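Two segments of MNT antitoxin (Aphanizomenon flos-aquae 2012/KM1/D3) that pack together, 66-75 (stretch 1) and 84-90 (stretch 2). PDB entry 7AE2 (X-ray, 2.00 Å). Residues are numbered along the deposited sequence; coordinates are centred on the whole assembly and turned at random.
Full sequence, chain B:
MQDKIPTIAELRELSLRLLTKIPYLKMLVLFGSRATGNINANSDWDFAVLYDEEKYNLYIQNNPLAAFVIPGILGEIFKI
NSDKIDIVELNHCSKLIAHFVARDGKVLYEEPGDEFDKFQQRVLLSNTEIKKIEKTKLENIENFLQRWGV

Stretch 1 66-75: AAFVIPGILG
Stretch 2 (84-90) KIDIVEL

A helix lies across a β-strand here, and the contact is almost wholly apolar: no hydrogen bond crosses between the stretches, and 302 Å² is buried, both sides summed. From I70 to G75 the backbone is helical, with phi/psi near -60/-40, and the helix continues later in the chain; its i to i+4 bonds include L74 N to I70 O at 2.8 Å and G75 N to P71 O at 2.9 Å. The strand, I85 to E89, is extended, with phi/psi near -110/125 over I85 and D86. The axes approach to 8.9 Å, and their N-to-C directions differ by 125°, so the segments run obliquely and more against each other than along. The register is set by P71 CA lying 5.9 Å from I85 CA and, further out, A67 CA lying 8.7 Å from E89 CA.

Three residues, I85, I87 and P71, cover the most surface. In an extended strand alternate side chains share a face, so I85 and I87 both point toward the helix while D86 between them points away. I85 is m, t (chi1 -67°, chi2 180°), which extends its chain to CD1. I85 CD1 lies 3.7 Å from P71 O, 4.3 Å from L74 CB and 4.2 Å from G75 N, so it meets helix backbone as well as side chain. I85 CG2 packs 4.0 Å from P71 CB.

I87 is m, m (-62°, -63°), a more folded shape than that of I85. I87 CD1 stands 4.0 Å from both I70 CG2 and L74 CD1, two residues one helical turn apart, while I87 CG1 lies 3.7 Å from P71 CG. I70 (m, t; -69°, -169°) and L74 (m, t; -67°, 180°) both point toward the strand and supply branched, apolar surface for this packing.

P71 touches both isoleucines. Its ring, puckered C-gamma exo, is compact and apolar, and it suits a place near the start of the helix because proline has no amide hydrogen to give to a preceding turn. On the next residue, G72, a CB would point away from the strand.

A second place of contact joins A67 and E89. A67 points toward the strand, and A67 CB comes 3.5 Å from E89 OE2. The alanine methyl meets the end of the glutamate, whose CA-to-CB bond points sideways but whose end comes nearer (chi1 -94°, chi2 87°, chi3 9°); OE2 is hydrogen-bonded elsewhere in the structure.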

# COMPACT_ATOMS: atom_id res chain seq x y z
N ALA B 66 6.85 -17.98 -7.20
CA ALA B 66 5.93 -18.96 -6.64
C ALA B 66 5.50 -18.60 -5.22
O ALA B 66 4.40 -18.98 -4.79
CB ALA B 66 6.58 -20.35 -6.66
N ALA B 67 6.33 -17.86 -4.48
CA ALA B 67 5.96 -17.49 -3.12
C ALA B 67 4.81 -16.50 -3.10
O ALA B 67 3.94 -16.57 -2.23
CB ALA B 67 7.18 -16.93 -2.38
N PHE B 68 4.78 -15.58 -4.07
CA PHE B 68 3.75 -14.55 -4.12
C PHE B 68 2.43 -15.04 -4.68
O PHE B 68 1.47 -14.27 -4.72
CB PHE B 68 4.24 -13.35 -4.94
CG PHE B 68 5.42 -12.64 -4.34
CD1 PHE B 68 5.27 -11.86 -3.21
CD2 PHE B 68 6.68 -12.76 -4.91
CE1 PHE B 68 6.35 -11.21 -2.66
CE2 PHE B 68 7.76 -12.11 -4.36
CZ PHE B 68 7.60 -11.33 -3.23
N VAL B 69 2.34 -16.31 -5.11
CA VAL B 69 1.08 -16.85 -5.59
C VAL B 69 0.29 -17.57 -4.50
O VAL B 69 -0.87 -17.92 -4.72
CB VAL B 69 1.32 -17.81 -6.78
CG1 VAL B 69 1.64 -19.21 -6.30
CG2 VAL B 69 0.12 -17.81 -7.73
N ILE B 70 0.90 -17.78 -3.33
CA ILE B 70 0.18 -18.43 -2.22
C ILE B 70 -1.06 -17.64 -1.81
O ILE B 70 -2.12 -18.27 -1.62
CB ILE B 70 1.13 -18.69 -1.06
CG1 ILE B 70 2.14 -19.78 -1.42
CG2 ILE B 70 0.36 -19.08 0.20
CD1 ILE B 70 2.95 -20.28 -0.25
N PRO B 71 -1.02 -16.31 -1.63
CA PRO B 71 -2.26 -15.60 -1.27
C PRO B 71 -3.38 -15.80 -2.28
O PRO B 71 -4.54 -15.96 -1.88
CB PRO B 71 -1.81 -14.14 -1.21
CG PRO B 71 -0.36 -14.20 -0.90
CD PRO B 71 0.14 -15.40 -1.64
N GLY B 72 -3.07 -15.81 -3.57
CA GLY B 72 -4.10 -16.05 -4.57
C GLY B 72 -4.65 -17.47 -4.50
O GLY B 72 -5.85 -17.68 -4.70
N ILE B 73 -3.79 -18.44 -4.21
CA ILE B 73 -4.25 -19.82 -4.09
C ILE B 73 -5.10 -20.00 -2.84
O ILE B 73 -6.17 -20.61 -2.88
CB ILE B 73 -3.04 -20.79 -4.09
CG1 ILE B 73 -2.33 -20.75 -5.45
CG2 ILE B 73 -3.49 -22.20 -3.76
CD1 ILE B 73 -1.11 -21.64 -5.52
N LEU B 74 -4.63 -19.46 -1.71
CA LEU B 74 -5.42 -19.55 -0.48
C LEU B 74 -6.74 -18.80 -0.60
O LEU B 74 -7.74 -19.22 -0.01
CB LEU B 74 -4.61 -18.99 0.70
CG LEU B 74 -3.36 -19.77 1.12
CD1 LEU B 74 -2.69 -19.09 2.30
CD2 LEU B 74 -3.72 -21.21 1.46
N GLY B 75 -6.76 -17.71 -1.37
CA GLY B 75 -8.00 -16.95 -1.51
C GLY B 75 -9.08 -17.72 -2.25
O GLY B 75 -10.25 -17.67 -1.88
N LYS B 84 -6.14 -9.22 1.30
CA LYS B 84 -6.01 -8.98 2.73
C LYS B 84 -5.27 -10.13 3.42
O LYS B 84 -5.47 -10.38 4.61
CB LYS B 84 -7.37 -8.77 3.38
N ILE B 85 -4.41 -10.82 2.67
CA ILE B 85 -3.66 -11.97 3.17
C ILE B 85 -2.19 -11.59 3.24
O ILE B 85 -1.60 -11.18 2.23
CB ILE B 85 -3.87 -13.21 2.28
CG1 ILE B 85 -5.31 -13.71 2.38
CG2 ILE B 85 -2.89 -14.31 2.66
CD1 ILE B 85 -5.60 -14.93 1.53
N ASP B 86 -1.60 -11.72 4.42
CA ASP B 86 -0.17 -11.50 4.64
C ASP B 86 0.49 -12.83 4.94
O ASP B 86 0.06 -13.55 5.85
CB ASP B 86 0.06 -10.51 5.78
N ILE B 87 1.54 -13.16 4.19
CA ILE B 87 2.22 -14.44 4.29
C ILE B 87 3.57 -14.23 4.95
O ILE B 87 4.28 -13.26 4.66
CB ILE B 87 2.38 -15.10 2.90
CG1 ILE B 87 1.01 -15.38 2.28
CG2 ILE B 87 3.19 -16.38 3.00
CD1 ILE B 87 0.17 -16.36 3.07
N VAL B 88 3.93 -15.15 5.86
CA VAL B 88 5.22 -15.14 6.53
C VAL B 88 5.93 -16.45 6.22
O VAL B 88 5.40 -17.53 6.51
CB VAL B 88 5.07 -14.95 8.05
CG1 VAL B 88 6.40 -15.19 8.75
CG2 VAL B 88 4.55 -13.55 8.36
N GLU B 89 7.11 -16.36 5.63
CA GLU B 89 7.92 -17.54 5.33
C GLU B 89 8.65 -17.97 6.59
O GLU B 89 9.57 -17.28 7.05
CB GLU B 89 8.90 -17.25 4.20
CG GLU B 89 8.40 -17.62 2.81
CD GLU B 89 7.61 -16.51 2.16
OE1 GLU B 89 7.59 -15.39 2.70
OE2 GLU B 89 7.01 -16.76 1.09
N LEU B 90 8.25 -19.11 7.16
CA LEU B 90 8.94 -19.64 8.33
C LEU B 90 10.32 -20.19 7.99
O LEU B 90 11.12 -20.41 8.90
CB LEU B 90 8.09 -20.72 8.99
CG LEU B 90 6.79 -20.26 9.65
CD1 LEU B 90 6.03 -21.44 10.22
CD2 LEU B 90 7.08 -19.23 10.74